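Local coordinates for acetyl-CoA acetyltransferase A (Ascaris suum, PDB 6BJA), which probably catalyses acetyl transfer between coenzyme A thioesters as a thiolase of lipid metabolism, and binds coenzyme A, at residues K168-Y173 with G246-A251; I293-A298 with E324-T329; L148-L153 with I157-M162. All coordinates share one frame; numbering follows the deposited sequence.

Contact 1 (K168-Y173 with G246-A251). With COA (coenzyme A), chain C.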
loop_
_atom_site.group_PDB
_atom_site.type_symbol
_atom_site.label_atom_id
_atom_site.label_comp_id
_atom_site.label_asym_id
_atom_site.label_seq_id
_atom_site.Cartn_x
_atom_site.Cartn_y
_atom_site.Cartn_z
ATOM N N LYS A 168 10.890 -9.557 -32.020
ATOM C CA LYS A 168 11.302 -8.938 -33.274
ATOM C C LYS A 168 12.548 -9.635 -33.838
ATOM O O LYS A 168 12.649 -9.904 -35.050
ATOM C CB LYS A 168 11.563 -7.428 -33.091
ATOM C CG LYS A 168 12.090 -6.764 -34.371
ATOM C CD LYS A 168 12.258 -5.279 -34.227
ATOM C CE LYS A 168 12.703 -4.650 -35.548
ATOM N NZ LYS A 168 14.002 -5.168 -36.057
ATOM N N THR A 169 13.478 -9.976 -32.959
ATOM C CA THR A 169 14.735 -10.587 -33.363
ATOM C C THR A 169 14.441 -12.012 -33.831
ATOM O O THR A 169 15.034 -12.487 -34.795
ATOM C CB THR A 169 15.756 -10.550 -32.214
ATOM O OG1 THR A 169 15.954 -9.166 -31.844
ATOM C CG2 THR A 169 17.085 -11.192 -32.637
ATOM N N VAL A 170 13.522 -12.675 -33.145
ATOM C CA VAL A 170 13.068 -14.001 -33.580
ATOM C C VAL A 170 12.624 -13.923 -35.036
ATOM O O VAL A 170 13.073 -14.720 -35.874
ATOM C CB VAL A 170 11.910 -14.534 -32.701
ATOM C CG1 VAL A 170 11.304 -15.798 -33.331
ATOM C CG2 VAL A 170 12.396 -14.854 -31.285
ATOM N N LYS A 171 11.761 -12.960 -35.347
ATOM C CA LYS A 171 11.257 -12.848 -36.716
ATOM C C LYS A 171 12.366 -12.476 -37.710
ATOM O O LYS A 171 12.423 -13.020 -38.830
ATOM C CB LYS A 171 10.104 -11.845 -36.752
ATOM C CG LYS A 171 9.366 -11.847 -38.078
ATOM C CD LYS A 171 8.131 -10.964 -38.050
ATOM C CE LYS A 171 7.346 -11.089 -39.368
ATOM N NZ LYS A 171 7.109 -12.513 -39.769
ATOM N N ASP A 172 13.265 -11.584 -37.311
ATOM C CA ASP A 172 14.324 -11.107 -38.190
ATOM C C ASP A 172 15.275 -12.229 -38.639
ATOM O O ASP A 172 15.845 -12.161 -39.733
ATOM C CB ASP A 172 15.127 -9.999 -37.498
ATOM C CG ASP A 172 14.367 -8.670 -37.413
ATOM O OD1 ASP A 172 13.337 -8.470 -38.111
ATOM O OD2 ASP A 172 14.821 -7.796 -36.625
ATOM N N TYR A 173 15.435 -13.251 -37.802
ATOM C CA TYR A 173 16.296 -14.394 -38.115
ATOM C C TYR A 173 15.514 -15.612 -38.591
ATOM O O TYR A 173 16.116 -16.648 -38.857
ATOM C CB TYR A 173 17.132 -14.793 -36.882
ATOM C CG TYR A 173 18.343 -13.929 -36.662
ATOM C CD1 TYR A 173 19.555 -14.224 -37.261
ATOM C CD2 TYR A 173 18.274 -12.805 -35.858
ATOM C CE1 TYR A 173 20.666 -13.424 -37.069
ATOM C CE2 TYR A 173 19.373 -11.998 -35.661
ATOM C CZ TYR A 173 20.571 -12.305 -36.256
ATOM O OH TYR A 173 21.660 -11.466 -36.047
ATOM N N GLY A 246 3.614 -15.691 -31.812
ATOM C CA GLY A 246 4.549 -15.709 -30.702
ATOM C C GLY A 246 5.355 -16.985 -30.600
ATOM O O GLY A 246 4.924 -18.039 -31.079
ATOM N N THR A 247 6.531 -16.889 -29.979
ATOM C CA THR A 247 7.437 -18.034 -29.848
ATOM C C THR A 247 8.091 -18.129 -28.471
ATOM O O THR A 247 8.499 -19.203 -28.030
ATOM C CB THR A 247 8.564 -17.974 -30.884
ATOM O OG1 THR A 247 9.363 -16.802 -30.654
ATOM C CG2 THR A 247 8.016 -17.930 -32.284
ATOM N N ILE A 248 8.197 -16.996 -27.785
ATOM C CA ILE A 248 8.878 -16.977 -26.502
ATOM C C ILE A 248 7.909 -17.323 -25.367
ATOM O O ILE A 248 6.813 -16.751 -25.259
ATOM C CB ILE A 248 9.547 -15.600 -26.258
ATOM C CG1 ILE A 248 10.571 -15.313 -27.366
ATOM C CG2 ILE A 248 10.221 -15.560 -24.885
ATOM C CD1 ILE A 248 11.246 -13.944 -27.274
ATOM N N THR A 249 8.335 -18.257 -24.524
ATOM C CA THR A 249 7.524 -18.788 -23.438
ATOM C C THR A 249 8.285 -18.720 -22.133
ATOM O O THR A 249 9.481 -18.435 -22.124
ATOM C CB THR A 249 7.157 -20.254 -23.656
ATOM O OG1 THR A 249 8.324 -21.053 -23.470
ATOM C CG2 THR A 249 6.610 -20.472 -25.051
ATOM N N ALA A 250 7.614 -19.071 -21.041
ATOM C CA ALA A 250 8.292 -19.117 -19.744
ATOM C C ALA A 250 9.460 -20.088 -19.773
ATOM O O ALA A 250 10.443 -19.872 -19.070
ATOM C CB ALA A 250 7.320 -19.491 -18.637
ATOM N N ALA A 251 9.373 -21.149 -20.580
ATOM C CA ALA A 251 10.405 -22.167 -20.595
ATOM C C ALA A 251 11.621 -21.760 -21.423
ATOM O O ALA A 251 12.729 -22.160 -21.088
ATOM C CB ALA A 251 9.838 -23.503 -21.122
HETATM N N1A COA C . 9.822 -26.213 -18.208
HETATM C C2A COA C . 8.517 -26.533 -18.290
HETATM N N3A COA C . 7.526 -25.711 -17.917
HETATM C C4A COA C . 7.788 -24.480 -17.431
HETATM C C5A COA C . 9.183 -24.045 -17.317
HETATM C C6A COA C . 10.223 -25.006 -17.747
HETATM N N6A COA C . 11.534 -24.699 -17.686
HETATM N N7A COA C . 9.147 -22.796 -16.809
HETATM C C8A COA C . 7.843 -22.466 -16.618
HETATM N N9A COA C . 7.030 -23.481 -16.999
HETATM C C1B COA C . 5.544 -23.549 -16.946
HETATM C C2B COA C . 5.097 -23.611 -15.494
HETATM O O2B COA C . 4.817 -24.951 -15.082
HETATM C C3B COA C . 3.845 -22.764 -15.416
HETATM O O3B COA C . 2.733 -23.628 -15.149
HETATM P P3B COA C . 1.463 -23.903 -16.091
HETATM O O7A COA C . 1.957 -24.219 -17.483
HETATM O O8A COA C . 0.718 -25.096 -15.537
HETATM O O9A COA C . 0.571 -22.686 -16.116
HETATM C C4B COA C . 3.838 -21.944 -16.709
HETATM O O4B COA C . 4.908 -22.410 -17.537
HETATM C C5B COA C . 4.116 -20.487 -16.393
HETATM O O5B COA C . 5.442 -20.447 -15.873
HETATM P P1A COA C . 5.821 -19.836 -14.429
HETATM O O1A COA C . 4.949 -20.378 -13.322
HETATM O O2A COA C . 7.278 -20.098 -14.114
HETATM O O3A COA C . 5.564 -18.266 -14.509
HETATM P P2A COA C . 5.364 -17.436 -13.150
HETATM O O4A COA C . 4.071 -17.842 -12.476
HETATM O O5A COA C . 6.547 -17.613 -12.220
HETATM O O6A COA C . 5.290 -15.921 -13.656
HETATM C CBP COA C . 6.993 -14.304 -13.909
HETATM C CCP COA C . 6.296 -15.480 -14.560
HETATM C CDP COA C . 5.948 -13.239 -13.669
HETATM C CEP COA C . 7.554 -14.665 -12.531
HETATM C CAP COA C . 8.017 -13.703 -14.890
HETATM O OAP COA C . 8.464 -12.451 -14.347
HETATM C C9P COA C . 9.197 -14.608 -15.181
HETATM O O9P COA C . 9.454 -15.573 -14.479
HETATM N N8P COA C . 9.983 -14.345 -16.228
HETATM C C7P COA C . 9.803 -13.252 -17.161
HETATM C C6P COA C . 10.653 -13.493 -18.401
HETATM C C5P COA C . 11.747 -12.461 -18.429
HETATM O O5P COA C . 11.624 -11.429 -19.085
HETATM N N4P COA C . 12.806 -12.727 -17.678
HETATM C C3P COA C . 13.879 -11.757 -17.550
HETATM C C2P COA C . 15.053 -11.991 -18.470
HETATM S S1P COA C . 15.554 -10.435 -19.229
#
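V170, on helix 162-172, meets T247 and I248 of the loop 246-251 through its two methyl groups. Followed outward, V170 CB already faces the loop, lying 4.0 Å from T247 OG1. Beyond it the branches part. V170 CG1, anti to the backbone N (chi1 170°), comes within 3.5 Å of T247 OG1 and also brushes T247 CG2 at 4.1 Å. V170 CG2, anti to the carbonyl carbon, has T247 OG1 at 3.7 Å and reaches the tip of I248, whose CD1 lies 4.3 Å away. The hydroxyl oxygen of T247 is thus touched by both methyls of one valine, the two side chains sliding past each other in opposite directions. The CB of I248 points past the helix, and the extended chain (chi2 177°) carries CD1 to V170 CG2.

L180 of helix 177-197 packs against V170, T247 and I248 alike. Further along the loop, A250 CB lies 3.5 Å from O5B of coenzyme A, and A251 CB is 3.7 Å from its adenine atom C6A. E167, one residue before the 168-173 segment, bonds T247 OG1 through one carboxylate oxygen and I248 N through the other. Two buried polar atoms are satisfied in this way, so the valine can pack directly on the hydroxyl and join helix 162-172 to a loop of the coenzyme A pocket.

Contact 2 (I293-A298 with E324-T329)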
loop_
_atom_site.group_PDB
_atom_site.type_symbol
_atom_site.label_atom_id
_atom_site.label_comp_id
_atom_site.label_asym_id
_atom_site.label_seq_id
_atom_site.Cartn_x
_atom_site.Cartn_y
_atom_site.Cartn_z
ATOM N N ILE A 293 14.464 -1.899 -29.152
ATOM C CA ILE A 293 13.725 -3.101 -29.507
ATOM C C ILE A 293 14.674 -4.196 -29.997
ATOM O O ILE A 293 14.358 -5.382 -29.887
ATOM C CB ILE A 293 12.642 -2.784 -30.571
ATOM C CG1 ILE A 293 11.650 -3.949 -30.658
ATOM C CG2 ILE A 293 13.266 -2.469 -31.906
ATOM C CD1 ILE A 293 10.351 -3.582 -31.370
ATOM N N ASP A 294 15.820 -3.795 -30.541
ATOM C CA ASP A 294 16.784 -4.728 -31.142
ATOM C C ASP A 294 17.906 -5.146 -30.185
ATOM O O ASP A 294 18.961 -5.598 -30.621
ATOM C CB ASP A 294 17.422 -4.085 -32.385
ATOM C CG ASP A 294 16.437 -3.915 -33.539
ATOM O OD1 ASP A 294 15.668 -4.864 -33.803
ATOM O OD2 ASP A 294 16.430 -2.821 -34.184
ATOM N N PHE A 295 17.700 -4.942 -28.891
ATOM C CA PHE A 295 18.758 -5.202 -27.900
ATOM C C PHE A 295 19.385 -6.595 -28.030
ATOM O O PHE A 295 20.568 -6.758 -27.776
ATOM C CB PHE A 295 18.226 -5.002 -26.473
ATOM C CG PHE A 295 17.361 -6.110 -25.972
ATOM C CD1 PHE A 295 16.089 -6.300 -26.477
ATOM C CD2 PHE A 295 17.812 -6.951 -24.972
ATOM C CE1 PHE A 295 15.288 -7.326 -26.026
ATOM C CE2 PHE A 295 17.016 -7.961 -24.506
ATOM C CZ PHE A 295 15.757 -8.166 -25.032
ATOM N N THR A 296 18.605 -7.568 -28.485
ATOM C CA THR A 296 19.075 -8.931 -28.586
ATOM C C THR A 296 20.251 -9.083 -29.564
ATOM O O THR A 296 21.027 -10.012 -29.411
ATOM C CB THR A 296 17.908 -9.865 -29.011
ATOM O OG1 THR A 296 16.854 -9.811 -28.037
ATOM C CG2 THR A 296 18.355 -11.315 -29.115
ATOM N N VAL A 297 20.382 -8.213 -30.576
ATOM C CA VAL A 297 21.494 -8.344 -31.524
ATOM C C VAL A 297 22.702 -7.461 -31.209
ATOM O O VAL A 297 23.721 -7.529 -31.903
ATOM C CB VAL A 297 21.040 -8.065 -32.983
ATOM C CG1 VAL A 297 19.866 -8.980 -33.331
ATOM C CG2 VAL A 297 20.709 -6.606 -33.197
ATOM N N ALA A 298 22.632 -6.677 -30.135
ATOM C CA ALA A 298 23.789 -5.869 -29.743
ATOM C C ALA A 298 25.045 -6.683 -29.357
ATOM O O ALA A 298 26.171 -6.239 -29.596
ATOM C CB ALA A 298 23.406 -4.936 -28.582
ATOM N N GLU A 324 22.078 -15.627 -21.612
ATOM C CA GLU A 324 20.824 -16.103 -22.217
ATOM C C GLU A 324 19.620 -15.399 -21.623
ATOM O O GLU A 324 18.843 -16.015 -20.893
ATOM C CB GLU A 324 20.661 -17.616 -22.040
ATOM C CG GLU A 324 21.789 -18.403 -22.614
ATOM C CD GLU A 324 21.631 -19.901 -22.423
ATOM O OE1 GLU A 324 20.807 -20.349 -21.582
ATOM O OE2 GLU A 324 22.391 -20.617 -23.093
ATOM N N ALA A 325 19.444 -14.120 -21.945
ATOM C CA ALA A 325 18.246 -13.431 -21.522
ATOM C C ALA A 325 17.044 -14.232 -22.000
ATOM O O ALA A 325 16.081 -14.434 -21.264
ATOM C CB ALA A 325 18.222 -12.026 -22.060
ATOM N N PHE A 326 17.151 -14.709 -23.242
ATOM C CA PHE A 326 16.158 -15.567 -23.878
ATOM C C PHE A 326 16.921 -16.586 -24.704
ATOM O O PHE A 326 18.075 -16.358 -25.027
ATOM C CB PHE A 326 15.214 -14.755 -24.778
ATOM C CG PHE A 326 14.503 -13.671 -24.041
ATOM C CD1 PHE A 326 13.300 -13.926 -23.426
ATOM C CD2 PHE A 326 15.077 -12.420 -23.903
ATOM C CE1 PHE A 326 12.652 -12.952 -22.701
ATOM C CE2 PHE A 326 14.448 -11.433 -23.174
ATOM C CZ PHE A 326 13.239 -11.696 -22.567
ATOM N N SER A 327 16.273 -17.683 -25.093
ATOM C CA SER A 327 16.921 -18.619 -25.991
ATOM C C SER A 327 17.347 -17.925 -27.288
ATOM O O SER A 327 18.400 -18.221 -27.860
ATOM C CB SER A 327 15.988 -19.783 -26.312
ATOM O OG SER A 327 15.869 -20.640 -25.191
ATOM N N VAL A 328 16.532 -17.001 -27.772
ATOM C CA VAL A 328 16.872 -16.313 -29.008
ATOM C C VAL A 328 18.172 -15.518 -28.871
ATOM O O VAL A 328 18.876 -15.329 -29.856
ATOM C CB VAL A 328 15.721 -15.390 -29.500
ATOM C CG1 VAL A 328 15.301 -14.357 -28.438
ATOM C CG2 VAL A 328 16.106 -14.685 -30.804
ATOM N N THR A 329 18.519 -15.074 -27.653
ATOM C CA THR A 329 19.768 -14.351 -27.468
ATOM C C THR A 329 20.965 -15.213 -27.881
ATOM O O THR A 329 21.876 -14.754 -28.574
ATOM C CB THR A 329 19.932 -13.925 -26.016
ATOM O OG1 THR A 329 18.673 -13.445 -25.528
ATOM C CG2 THR A 329 20.998 -12.837 -25.876
HETATM O O HOH W 1 22.713 -12.122 -28.803
HETATM O O HOH W 2 18.033 -10.856 -25.672
#
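T296 and T329 are joined by two waters, while F295 and F326 meet ring to ring beside them. In T296, chi1 of -60° sets OG1 beside the backbone N, which turns CG2 anti to that N and onto the 324-329 backbone, 3.7 Å from T329 CA. T296 OG1 bonds a water at 2.8 Å. That water is also held by T329 OG1 at 2.7 Å and lies in the ring plane of F326, at its edge. A second water donates to both carbonyl oxygens, T296 O and T329 O, each 2.8 Å away.

F295 places its ring between its own backbone N and carbonyl carbon (chi1 76°), which carries CZ toward F326 although its CB does not face that segment. The side chains cross at about a right angle; F295 CZ and F326 CE2 are 4.0 Å apart, with CE2 near the F295 ring plane. T296 OG1 sits 3.5 Å above one F295 face, offset toward the rim.

F295 and T329 border C383, a predicted proton acceptor, while F326, itself a pocket residue, touches coenzyme A, so the contact links the two. The direct side-chain contacts are van der Waals, and the two waters supply the polar link between the segments.

Contact 3 (L148-L153 with I157-M162). With COA (coenzyme A), chain C.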
loop_
_atom_site.group_PDB
_atom_site.type_symbol
_atom_site.label_atom_id
_atom_site.label_comp_id
_atom_site.label_asym_id
_atom_site.label_seq_id
_atom_site.Cartn_x
_atom_site.Cartn_y
_atom_site.Cartn_z
ATOM N N LEU A 148 9.920 -5.168 -10.163
ATOM C CA LEU A 148 10.487 -6.113 -11.128
ATOM C C LEU A 148 10.098 -5.766 -12.544
ATOM O O LEU A 148 10.911 -5.843 -13.461
ATOM C CB LEU A 148 10.039 -7.538 -10.816
ATOM C CG LEU A 148 10.456 -8.164 -9.504
ATOM C CD1 LEU A 148 9.684 -9.457 -9.335
ATOM C CD2 LEU A 148 11.938 -8.431 -9.508
ATOM N N GLN A 149 8.840 -5.371 -12.708
ATOM C CA GLN A 149 8.320 -4.967 -13.994
ATOM C C GLN A 149 8.860 -3.609 -14.409
ATOM O O GLN A 149 9.515 -3.456 -15.433
ATOM C CB GLN A 149 6.807 -4.925 -13.906
ATOM C CG GLN A 149 6.062 -5.038 -15.190
ATOM C CD GLN A 149 4.613 -5.400 -14.925
ATOM O OE1 GLN A 149 3.899 -4.668 -14.230
ATOM N NE2 GLN A 149 4.184 -6.554 -15.433
ATOM N N ARG A 150 8.577 -2.607 -13.593
ATOM C CA ARG A 150 8.861 -1.242 -13.969
ATOM C C ARG A 150 10.353 -0.942 -14.097
ATOM O O ARG A 150 10.773 -0.273 -15.044
ATOM C CB ARG A 150 8.219 -0.300 -12.965
ATOM C CG ARG A 150 8.596 1.158 -13.132
ATOM C CD ARG A 150 8.161 1.720 -14.459
ATOM N NE ARG A 150 8.454 3.149 -14.489
ATOM C CZ ARG A 150 8.709 3.863 -15.584
ATOM N NH1 ARG A 150 8.735 3.303 -16.787
ATOM N NH2 ARG A 150 8.951 5.159 -15.468
ATOM N N ASP A 151 11.162 -1.423 -13.154
ATOM C CA ASP A 151 12.580 -1.082 -13.133
ATOM C C ASP A 151 13.489 -2.210 -13.646
ATOM O O ASP A 151 14.690 -2.007 -13.815
ATOM C CB ASP A 151 12.990 -0.690 -11.704
ATOM C CG ASP A 151 12.328 0.610 -11.218
ATOM O OD1 ASP A 151 11.871 1.413 -12.055
ATOM O OD2 ASP A 151 12.294 0.832 -9.982
ATOM N N GLY A 152 12.927 -3.398 -13.886
ATOM C CA GLY A 152 13.726 -4.539 -14.292
ATOM C C GLY A 152 13.443 -5.092 -15.682
ATOM O O GLY A 152 14.351 -5.155 -16.514
ATOM N N LEU A 153 12.194 -5.475 -15.942
ATOM C CA LEU A 153 11.882 -6.342 -17.090
ATOM C C LEU A 153 11.206 -5.651 -18.261
ATOM O O LEU A 153 11.166 -6.207 -19.356
ATOM C CB LEU A 153 11.010 -7.508 -16.633
ATOM C CG LEU A 153 11.620 -8.349 -15.507
ATOM C CD1 LEU A 153 10.684 -9.449 -15.059
ATOM C CD2 LEU A 153 12.922 -8.942 -15.947
ATOM N N ILE A 157 11.657 2.575 -22.982
ATOM C CA ILE A 157 11.570 3.446 -24.145
ATOM C C ILE A 157 10.433 2.964 -25.030
ATOM O O ILE A 157 9.644 3.781 -25.520
ATOM C CB ILE A 157 12.915 3.497 -24.904
ATOM C CG1 ILE A 157 13.918 4.337 -24.102
ATOM C CG2 ILE A 157 12.758 4.111 -26.286
ATOM C CD1 ILE A 157 15.073 3.608 -23.601
ATOM N N GLU A 158 10.341 1.641 -25.223
ATOM C CA GLU A 158 9.261 1.015 -25.975
ATOM C C GLU A 158 8.018 0.750 -25.125
ATOM O O GLU A 158 6.941 0.465 -25.646
ATOM C CB GLU A 158 9.752 -0.308 -26.582
ATOM C CG GLU A 158 10.820 -0.141 -27.657
ATOM C CD GLU A 158 10.253 0.284 -29.004
ATOM O OE1 GLU A 158 9.012 0.326 -29.156
ATOM O OE2 GLU A 158 11.056 0.574 -29.914
ATOM N N TYR A 159 8.184 0.816 -23.815
ATOM C CA TYR A 159 7.125 0.544 -22.853
ATOM C C TYR A 159 6.457 -0.790 -23.139
ATOM O O TYR A 159 5.240 -0.911 -23.234
ATOM C CB TYR A 159 6.114 1.689 -22.825
ATOM C CG TYR A 159 6.724 2.949 -22.212
ATOM C CD1 TYR A 159 7.172 2.959 -20.884
ATOM C CD2 TYR A 159 6.878 4.104 -22.960
ATOM C CE1 TYR A 159 7.754 4.102 -20.319
ATOM C CE2 TYR A 159 7.450 5.247 -22.412
ATOM C CZ TYR A 159 7.885 5.243 -21.092
ATOM O OH TYR A 159 8.456 6.380 -20.536
ATOM N N GLN A 160 7.297 -1.808 -23.261
ATOM C CA GLN A 160 6.825 -3.176 -23.387
ATOM C C GLN A 160 7.874 -4.099 -22.829
ATOM O O GLN A 160 9.026 -3.710 -22.670
ATOM C CB GLN A 160 6.526 -3.545 -24.834
ATOM C CG GLN A 160 7.665 -3.329 -25.786
ATOM C CD GLN A 160 7.202 -3.468 -27.236
ATOM O OE1 GLN A 160 6.065 -3.132 -27.564
ATOM N NE2 GLN A 160 8.067 -3.996 -28.095
ATOM N N PRO A 161 7.486 -5.338 -22.535
ATOM C CA PRO A 161 8.435 -6.274 -21.937
ATOM C C PRO A 161 9.608 -6.575 -22.858
ATOM O O PRO A 161 9.434 -6.625 -24.071
ATOM C CB PRO A 161 7.587 -7.531 -21.713
ATOM C CG PRO A 161 6.179 -7.031 -21.672
ATOM C CD PRO A 161 6.128 -5.899 -22.624
ATOM N N MET A 162 10.788 -6.795 -22.296
ATOM C CA MET A 162 11.931 -7.162 -23.116
ATOM C C MET A 162 11.615 -8.426 -23.946
ATOM O O MET A 162 12.069 -8.536 -25.074
ATOM C CB MET A 162 13.179 -7.365 -22.259
ATOM C CG MET A 162 13.793 -6.027 -21.726
ATOM S SD MET A 162 15.285 -6.368 -20.778
ATOM C CE MET A 162 14.694 -7.292 -19.371
HETATM N N1A COA C . 9.822 -26.213 -18.208
HETATM C C2A COA C . 8.517 -26.533 -18.290
HETATM N N3A COA C . 7.526 -25.711 -17.917
HETATM C C4A COA C . 7.788 -24.480 -17.431
HETATM C C5A COA C . 9.183 -24.045 -17.317
HETATM C C6A COA C . 10.223 -25.006 -17.747
HETATM N N6A COA C . 11.534 -24.699 -17.686
HETATM N N7A COA C . 9.147 -22.796 -16.809
HETATM C C8A COA C . 7.843 -22.466 -16.618
HETATM N N9A COA C . 7.030 -23.481 -16.999
HETATM C C1B COA C . 5.544 -23.549 -16.946
HETATM C C2B COA C . 5.097 -23.611 -15.494
HETATM O O2B COA C . 4.817 -24.951 -15.082
HETATM C C3B COA C . 3.845 -22.764 -15.416
HETATM O O3B COA C . 2.733 -23.628 -15.149
HETATM P P3B COA C . 1.463 -23.903 -16.091
HETATM O O7A COA C . 1.957 -24.219 -17.483
HETATM O O8A COA C . 0.718 -25.096 -15.537
HETATM O O9A COA C . 0.571 -22.686 -16.116
HETATM C C4B COA C . 3.838 -21.944 -16.709
HETATM O O4B COA C . 4.908 -22.410 -17.537
HETATM C C5B COA C . 4.116 -20.487 -16.393
HETATM O O5B COA C . 5.442 -20.447 -15.873
HETATM P P1A COA C . 5.821 -19.836 -14.429
HETATM O O1A COA C . 4.949 -20.378 -13.322
HETATM O O2A COA C . 7.278 -20.098 -14.114
HETATM O O3A COA C . 5.564 -18.266 -14.509
HETATM P P2A COA C . 5.364 -17.436 -13.150
HETATM O O4A COA C . 4.071 -17.842 -12.476
HETATM O O5A COA C . 6.547 -17.613 -12.220
HETATM O O6A COA C . 5.290 -15.921 -13.656
HETATM C CBP COA C . 6.993 -14.304 -13.909
HETATM C CCP COA C . 6.296 -15.480 -14.560
HETATM C CDP COA C . 5.948 -13.239 -13.669
HETATM C CEP COA C . 7.554 -14.665 -12.531
HETATM C CAP COA C . 8.017 -13.703 -14.890
HETATM O OAP COA C . 8.464 -12.451 -14.347
HETATM C C9P COA C . 9.197 -14.608 -15.181
HETATM O O9P COA C . 9.454 -15.573 -14.479
HETATM N N8P COA C . 9.983 -14.345 -16.228
HETATM C C7P COA C . 9.803 -13.252 -17.161
HETATM C C6P COA C . 10.653 -13.493 -18.401
HETATM C C5P COA C . 11.747 -12.461 -18.429
HETATM O O5P COA C . 11.624 -11.429 -19.085
HETATM N N4P COA C . 12.806 -12.727 -17.678
HETATM C C3P COA C . 13.879 -11.757 -17.550
HETATM C C2P COA C . 15.053 -11.991 -18.470
HETATM S S1P COA C . 15.554 -10.435 -19.229
HETATM O O HOH W 3 10.049 5.956 -18.178
#
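L153 and M162 share the one direct hydrogen bond between helix 147-153 and the segment 157-162. M162 N donates to L153 O at 3.0 Å, with an N-H...O angle of 170°, and approaches nearly along the C=O of L153, so the bond is close to straight at both ends.

Van der Waals contacts lie beside it. M162 turns at chi3 (-65°), bringing its CE to an apolar contact 4.2 Å from L153 CD2; M162 CE also rests on a polar backbone atom, G152 O, at 3.6 Å. Both side chains face the thiol arm of coenzyme A: M162 CE is 3.3 Å from S1P, and L153 CD2 is 3.4 Å from C3P.

The polar, more exposed end is formed by R150 and Y159. The arginine chain bends at chi2, and R150 NH1 approaches the tyrosine ring at the edge, 3.8 Å from Y159 CE1, the two planes being 25° apart. A water accepts from R150 NH2 at 3.0 Å and hydrogen-bonds to Y159 OH. R150 NE donates to G67 O of the second subunit, and G152 O accepts from Q70 NE2 of that subunit.

Y159 and Q160 form a G1 bulge opposite D155. Helix 147-153 runs directly into strand 154-155, whose antiparallel partner is the weakly bonded strand 160-161, and P161 stands at the N-cap of helix 162-172. F139 of the third subunit lies against L148, Q149 and L153.

Contact 3 comes first along the chain, then contact 1, then contact 2. The 157-162 segment leads directly into helix 162-172, which supplies one side of contact 1, although the centres of contacts 1 and 3 are about 17 Å apart. Contacts 1 and 2 are closer, about 9 Å between centres, and touch through the K168-D294 salt bridge and T169 packing on T296 and V297. Contacts 2 and 3, about 14 Å between centres, meet where F295 and F326 pack on M162. Contacts 1 and 3 belong to the N-terminal thiolase domain and contact 2 to the C-terminal one, so residues of both domains meet around coenzyme A, which all three contacts touch.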